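Local coordinates for protein Non-ribosomal peptide synthetase (Methanobrevibacter ruminantium, PDB 6VTJ) that probably releases a carrier-bound peptide as an aldehyde or alcohol by NAD(P)H-dependent thioester reduction, pairing a peptide carrier with a terminal reductase domain, at residues N337-N342 and E359-S364; I346-A351 and N427-G432; A402-T405 and G409-E412. One frame throughout, in Å; residues are numbered along the deposited sequence.

Contact 1: residues N337-N342 and E359-S364. With PNS (4'-phosphopantetheine), chain B.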
# COMPACT_ATOMS: atom_id res chain seq x y z
N ASN A 337 4.36 4.85 7.73
CA ASN A 337 3.33 3.82 7.73
C ASN A 337 2.07 4.29 8.45
O ASN A 337 2.13 4.69 9.61
CB ASN A 337 3.85 2.55 8.41
CG ASN A 337 2.91 1.40 8.23
OD1 ASN A 337 2.06 1.13 9.09
ND2 ASN A 337 3.03 0.71 7.09
N ALA A 338 0.90 4.15 7.79
CA ALA A 338 -0.34 4.66 8.36
C ALA A 338 -0.84 3.82 9.53
O ALA A 338 -1.31 4.37 10.54
CB ALA A 338 -1.42 4.76 7.27
N PHE A 339 -0.75 2.49 9.43
CA PHE A 339 -1.16 1.63 10.54
C PHE A 339 -0.35 1.94 11.80
O PHE A 339 -0.90 2.11 12.90
CB PHE A 339 -1.01 0.17 10.13
CG PHE A 339 -1.13 -0.82 11.27
CD1 PHE A 339 -2.36 -1.15 11.78
CD2 PHE A 339 -0.00 -1.42 11.80
CE1 PHE A 339 -2.47 -2.06 12.82
CE2 PHE A 339 -0.11 -2.32 12.83
CZ PHE A 339 -1.35 -2.65 13.33
N LEU A 340 0.97 2.05 11.65
CA LEU A 340 1.80 2.34 12.82
C LEU A 340 1.57 3.76 13.33
O LEU A 340 1.62 3.98 14.53
CB LEU A 340 3.28 2.10 12.51
CG LEU A 340 3.68 0.62 12.35
CD1 LEU A 340 5.08 0.49 11.81
CD2 LEU A 340 3.56 -0.15 13.63
N ASN A 341 1.32 4.73 12.46
CA ASN A 341 1.10 6.09 12.96
C ASN A 341 -0.22 6.21 13.70
O ASN A 341 -0.34 6.99 14.65
CB ASN A 341 1.15 7.12 11.81
CG ASN A 341 2.57 7.42 11.36
OD1 ASN A 341 3.52 7.37 12.14
ND2 ASN A 341 2.73 7.72 10.08
N ASN A 342 -1.22 5.44 13.27
CA ASN A 342 -2.46 5.34 14.02
C ASN A 342 -2.21 4.78 15.42
O ASN A 342 -2.69 5.32 16.42
CB ASN A 342 -3.45 4.48 13.23
CG ASN A 342 -4.59 3.96 14.09
OD1 ASN A 342 -5.60 4.65 14.29
N GLU A 359 -10.96 -3.30 16.20
CA GLU A 359 -10.57 -3.42 14.80
C GLU A 359 -9.47 -4.46 14.64
O GLU A 359 -8.41 -4.37 15.27
CB GLU A 359 -10.10 -2.07 14.27
CG GLU A 359 -9.81 -2.09 12.79
CD GLU A 359 -9.64 -0.70 12.22
OE1 GLU A 359 -8.89 0.11 12.83
OE2 GLU A 359 -10.25 -0.43 11.16
N LYS A 360 -9.76 -5.47 13.81
CA LYS A 360 -8.84 -6.56 13.52
C LYS A 360 -7.88 -6.17 12.41
O LYS A 360 -8.20 -5.36 11.54
CB LYS A 360 -9.59 -7.81 13.07
CG LYS A 360 -10.77 -8.24 13.90
CD LYS A 360 -10.34 -8.96 15.15
CE LYS A 360 -11.53 -9.69 15.77
NZ LYS A 360 -11.16 -10.24 17.10
N VAL A 361 -6.69 -6.78 12.43
CA VAL A 361 -5.74 -6.55 11.36
C VAL A 361 -4.90 -7.80 11.17
O VAL A 361 -4.65 -8.56 12.11
CB VAL A 361 -4.84 -5.33 11.65
CG1 VAL A 361 -3.71 -5.71 12.62
CG2 VAL A 361 -4.29 -4.80 10.35
N ASP A 362 -4.50 -8.03 9.92
CA ASP A 362 -3.40 -8.92 9.60
C ASP A 362 -2.07 -8.24 9.91
O ASP A 362 -1.89 -7.05 9.64
CB ASP A 362 -3.44 -9.32 8.13
CG ASP A 362 -3.16 -8.14 7.20
OD1 ASP A 362 -4.00 -7.21 7.13
OD2 ASP A 362 -2.10 -8.14 6.55
N MET A 363 -1.16 -8.99 10.50
CA MET A 363 0.23 -8.55 10.62
C MET A 363 1.03 -9.45 9.68
O MET A 363 1.50 -10.53 10.05
CB MET A 363 0.72 -8.61 12.05
CG MET A 363 -0.20 -7.83 13.00
SD MET A 363 0.02 -6.04 12.92
CE MET A 363 1.63 -5.86 13.68
N SER A 364 1.15 -9.00 8.44
CA SER A 364 1.82 -9.78 7.40
C SER A 364 3.31 -9.49 7.46
O SER A 364 3.79 -8.52 6.88
CB SER A 364 1.22 -9.44 6.04
OG SER A 364 -0.15 -9.81 5.98
O23 PNS B . 3.38 13.17 0.42
P24 PNS B . 3.32 13.18 1.88
O26 PNS B . 4.57 13.04 2.59
O27 PNS B . 2.59 11.88 2.24
C28 PNS B . 2.02 11.66 3.50
C29 PNS B . 1.06 10.48 3.51
C30 PNS B . 0.59 10.29 4.92
C31 PNS B . -0.15 10.79 2.64
C32 PNS B . 1.81 9.22 3.05
O33 PNS B . 3.04 9.16 3.73
C34 PNS B . 1.01 7.94 3.23
O35 PNS B . 0.02 7.80 2.60
N36 PNS B . 1.45 7.02 4.10
C37 PNS B . 0.85 5.75 4.35
C38 PNS B . 1.34 4.66 3.43
C39 PNS B . 0.91 3.30 3.90
O40 PNS B . 0.92 3.01 5.04
N41 PNS B . 0.56 2.48 2.96
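An apolar helix-to-strand contact centred on Phe339 joins the first turn of helix 338-349 to strand 360-365 of the mixed sheet of the reductase domain, a Rossmann-like fold of the NAD(P)-binding clan. The backbones stay well apart, 9.4 Å between Phe339 CA and Val361 CA, and the aromatic side chain spans the gap. With CG anti to the backbone N (chi1 168°), the ring is carried away from the helix, and its far end meets two side chains. Val361 comes from the opposite direction and sets CG1 3.9 Å from Phe339 CE1; its CG2 lies only slightly farther from the same carbon. Met363 crosses the phenyl side chain at about a right angle. Its chain, bent at chi2 and chi3, brings SD to 3.7 Å from Phe339 CZ, a Met-aromatic contact in which SD stands 4.5 Å from the centroid of the Phe339 ring and 53° off its normal, thus oblique. Asn320 and Met322 of strand 313-322 also touch the phenylalanine.

The polar work is done at the start of the helix. Asn337 is its N-cap: OD1 accepts from Leu340 N at 2.9 Å, the donor in the carbonyl plane on a lone pair. Beside it, Ala338 N gives a nearly straight bond (173°) to PNS O40 at 3.0 Å. An amide of the first turn is thus spent on the phosphopantetheine arm, whose carbonyl the positive end of the helix dipole would favour, while cohesion with the strand rests on dispersion and sulfur-aromatic contact.

Contact 2: residues I346-A351 and N427-G432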
# COMPACT_ATOMS: atom_id res chain seq x y z
N ILE A 346 -2.69 6.48 19.21
CA ILE A 346 -3.35 5.84 20.35
C ILE A 346 -2.43 5.89 21.56
O ILE A 346 -2.87 6.15 22.69
CB ILE A 346 -3.76 4.39 19.99
CG1 ILE A 346 -5.03 4.37 19.17
CG2 ILE A 346 -3.96 3.57 21.24
CD1 ILE A 346 -5.33 3.01 18.55
N LYS A 347 -1.13 5.68 21.34
CA LYS A 347 -0.19 5.75 22.45
C LYS A 347 -0.10 7.17 23.01
O LYS A 347 -0.09 7.36 24.23
CB LYS A 347 1.19 5.24 21.99
CG LYS A 347 2.24 5.19 23.09
CD LYS A 347 3.06 6.48 23.11
CE LYS A 347 4.02 6.55 24.29
NZ LYS A 347 4.74 7.86 24.32
N LYS A 348 -0.06 8.18 22.14
CA LYS A 348 0.09 9.56 22.62
C LYS A 348 -1.12 9.98 23.44
O LYS A 348 -0.97 10.52 24.54
CB LYS A 348 0.30 10.52 21.45
CG LYS A 348 1.60 10.35 20.65
CD LYS A 348 2.81 10.89 21.39
CE LYS A 348 4.03 10.95 20.48
NZ LYS A 348 3.76 11.69 19.21
N LEU A 349 -2.32 9.74 22.93
CA LEU A 349 -3.52 9.99 23.71
C LEU A 349 -3.62 9.06 24.91
O LEU A 349 -4.33 9.38 25.87
CB LEU A 349 -4.77 9.84 22.84
CG LEU A 349 -4.80 10.52 21.48
CD1 LEU A 349 -6.17 10.42 20.82
CD2 LEU A 349 -4.40 11.98 21.63
N GLY A 350 -2.93 7.93 24.90
CA GLY A 350 -3.12 6.94 25.96
C GLY A 350 -4.50 6.32 26.00
O GLY A 350 -4.92 5.84 27.05
N ALA A 351 -5.23 6.31 24.88
CA ALA A 351 -6.59 5.78 24.90
C ALA A 351 -7.02 5.39 23.50
O ALA A 351 -6.48 5.87 22.50
CB ALA A 351 -7.58 6.79 25.49
N ASN A 427 -3.64 18.68 18.33
CA ASN A 427 -2.26 19.05 18.04
C ASN A 427 -1.54 17.92 17.30
O ASN A 427 -2.19 17.13 16.61
CB ASN A 427 -1.53 19.44 19.33
CG ASN A 427 -1.62 18.37 20.41
OD1 ASN A 427 -1.44 17.18 20.15
ND2 ASN A 427 -1.89 18.79 21.64
N GLU A 428 -0.21 17.84 17.43
CA GLU A 428 0.55 16.86 16.66
C GLU A 428 0.18 15.44 17.04
O GLU A 428 0.29 14.52 16.22
CB GLU A 428 2.06 17.07 16.87
CG GLU A 428 2.46 17.18 18.34
CD GLU A 428 3.97 17.23 18.56
OE2 GLU A 428 4.42 16.88 19.68
N ASN A 429 -0.30 15.25 18.28
CA ASN A 429 -0.59 13.92 18.81
C ASN A 429 -1.58 13.15 17.95
O ASN A 429 -1.55 11.91 17.95
CB ASN A 429 -1.13 14.03 20.23
CG ASN A 429 -0.08 14.43 21.22
OD1 ASN A 429 1.11 14.37 20.94
ND2 ASN A 429 -0.53 14.84 22.40
N ILE A 430 -2.49 13.82 17.24
CA ILE A 430 -3.50 13.12 16.45
C ILE A 430 -3.15 13.10 14.97
O ILE A 430 -3.95 12.62 14.15
CB ILE A 430 -4.90 13.69 16.68
CG1 ILE A 430 -4.99 15.12 16.15
CG2 ILE A 430 -5.30 13.57 18.16
CD1 ILE A 430 -6.42 15.69 16.12
N GLN A 431 -1.95 13.57 14.61
CA GLN A 431 -1.50 13.54 13.22
C GLN A 431 -1.73 12.17 12.60
O GLN A 431 -2.31 12.05 11.51
CB GLN A 431 -0.02 13.90 13.16
CG GLN A 431 0.62 13.68 11.79
CD GLN A 431 1.95 14.40 11.65
OE1 GLN A 431 2.05 15.59 11.93
NE2 GLN A 431 2.98 13.68 11.23
N GLY A 432 -1.33 11.12 13.32
CA GLY A 432 -1.52 9.75 12.90
C GLY A 432 -2.92 9.54 12.38
O GLY A 432 -3.11 9.37 11.17
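Lys348 CA and Asn429 CA are the closest alpha carbons of this pairing, 5.8 Å apart, where the last turn of helix 338-349 meets the 3-10 segment 428-430 that leads into helix 431-435. Each side has a recognisable local motif. Gly350, with a positive phi of 64°, is the C-prime residue of a Schellman motif ending the first helix, while Asn427 forms an Asx turn, its OD1 accepting from Asn429 N at 2.9 Å in the carbonyl plane. Between them, the Lys348 side chain crosses that of Asn429 at about a right angle; bent at chi2 and chi4, its aliphatic part passes the amide, with CD 3.9 Å from Asn429 OD1. This is van der Waals contact, and the amide has its polar partner nearby, Asn429 ND2 being bonded to Asn425 OD1. A backbone-to-side-chain bond from Thr345 OG1 to Asn429 O further ties the turn to the helix. The apolar side of the contact is formed by Leu349 and the buried Ile430; Leu349 also rests on Ile421 of helix 415-423. One branch does the touching here: Leu349 CD2 lies 4.1 Å from Asn429 CB and 3.9 Å from Ile430 CG2.

Contact 3: residues A402-T405 and G409-E412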
# COMPACT_ATOMS: atom_id res chain seq x y z
N ALA A 402 0.58 -5.53 24.06
CA ALA A 402 2.03 -5.53 23.84
C ALA A 402 2.67 -4.17 24.16
O ALA A 402 3.75 -4.10 24.76
CB ALA A 402 2.34 -5.93 22.40
N LEU A 403 2.02 -3.07 23.76
CA LEU A 403 2.60 -1.76 24.01
C LEU A 403 2.65 -1.44 25.50
O LEU A 403 3.60 -0.82 25.97
CB LEU A 403 1.81 -0.68 23.28
CG LEU A 403 2.26 -0.41 21.85
CD1 LEU A 403 1.34 0.63 21.23
CD2 LEU A 403 3.73 0.03 21.83
N ASN A 404 1.66 -1.88 26.27
CA ASN A 404 1.64 -1.54 27.69
C ASN A 404 2.73 -2.24 28.50
O ASN A 404 2.94 -1.86 29.66
CB ASN A 404 0.27 -1.85 28.29
CG ASN A 404 -0.72 -0.74 28.05
OD1 ASN A 404 -0.34 0.37 27.68
ND2 ASN A 404 -2.00 -1.03 28.26
N THR A 405 3.41 -3.24 27.95
CA THR A 405 4.55 -3.79 28.69
C THR A 405 5.72 -2.81 28.75
O THR A 405 6.67 -3.04 29.51
CB THR A 405 5.01 -5.13 28.11
OG1 THR A 405 5.66 -4.91 26.85
CG2 THR A 405 3.83 -6.06 27.91
N GLY A 409 0.63 2.61 29.65
CA GLY A 409 -0.64 2.81 30.33
C GLY A 409 -1.82 3.13 29.44
O GLY A 409 -2.74 3.84 29.87
N ILE A 410 -1.83 2.61 28.21
CA ILE A 410 -2.92 2.89 27.27
C ILE A 410 -4.18 2.15 27.72
O ILE A 410 -4.12 0.97 28.08
CB ILE A 410 -2.51 2.47 25.85
CG1 ILE A 410 -1.26 3.25 25.42
CG2 ILE A 410 -3.71 2.59 24.87
CD1 ILE A 410 -0.47 2.53 24.30
N GLU A 411 -5.32 2.84 27.69
CA GLU A 411 -6.58 2.32 28.21
C GLU A 411 -7.63 2.26 27.11
O GLU A 411 -7.70 3.16 26.26
CB GLU A 411 -7.11 3.19 29.38
CG GLU A 411 -6.31 3.07 30.68
CD GLU A 411 -6.90 3.90 31.82
N GLU A 412 -8.45 1.21 27.11
CA GLU A 412 -9.68 1.23 26.32
C GLU A 412 -10.72 2.04 27.07
O GLU A 412 -11.00 1.76 28.24
CB GLU A 412 -10.19 -0.19 26.05
CG GLU A 412 -11.48 -0.25 25.19
CD GLU A 412 -11.95 -1.69 24.94
OE1 GLU A 412 -11.16 -2.63 25.16
OE2 GLU A 412 -13.12 -1.87 24.54
O HOH W 1 1.44 0.01 30.93
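A short helix-to-strand connection is held together here by an asparagine side chain: Asn404, near the C-terminal end of helix 396-403, reaches across to the backbone of Ile410, just ahead of strand 411-412. Its amide makes a two-point grip on one residue. Asn404 OD1 accepts from Ile410 N at 2.7 Å, with an N-H...O angle of 151° and the donor tilted 22° from the carbonyl plane. The complementary bond, Asn404 ND2 to Ile410 O at 2.9 Å, is straighter (172°), and the acceptor sits nearly in the amide plane of the asparagine. With both ends of the amide engaged, its rotation about chi2 is fixed. Near the same turn, a water receives Gly409 N at 3.0 Å and donates to Asn404 O at 2.7 Å, so the two backbones are also joined through solvent.

On the inner side the contact is apolar. Leu403 CD1 and Ile410 CD1 meet at 4.0 Å; Leu403 also packs on Phe481 of helix 474-485, and Ile410 on Ile346 of helix 338-349. Gly409 has a positive phi, a conformation that favours glycine. Thr405 OG1, bonded to Ala402 O at 2.9 Å, adds a side-chain tie close to the end of the helix. The arrangement is that of a tight alpha-to-beta connection in which a side-chain amide pairs with the N-H and C=O of a single residue just ahead of the strand, which runs parallel to 351-352.

Helix 338-349 connects the first two sites: contact 1 uses its start and contact 2 its end, their centres are 15 Å apart, and they touch where Asn341 CB lies 3.9 Å from Gly432 CA. Contact 3 is nested in the chain loop that contact 2 closes. The centres of these two are 13 Å apart, with a probable hydrogen bond from Glu411 N to Gly350 O (3.1 Å) and Ile410 CD1 packed 3.7 Å from Lys347 CA. Contacts 1 and 3 do not meet; their nearest atoms are about 7 Å apart. Contact 1 alone includes residues of the phosphopantetheine pocket, whereas the Ile430 side chain of contact 2 remains about 13 Å from that group.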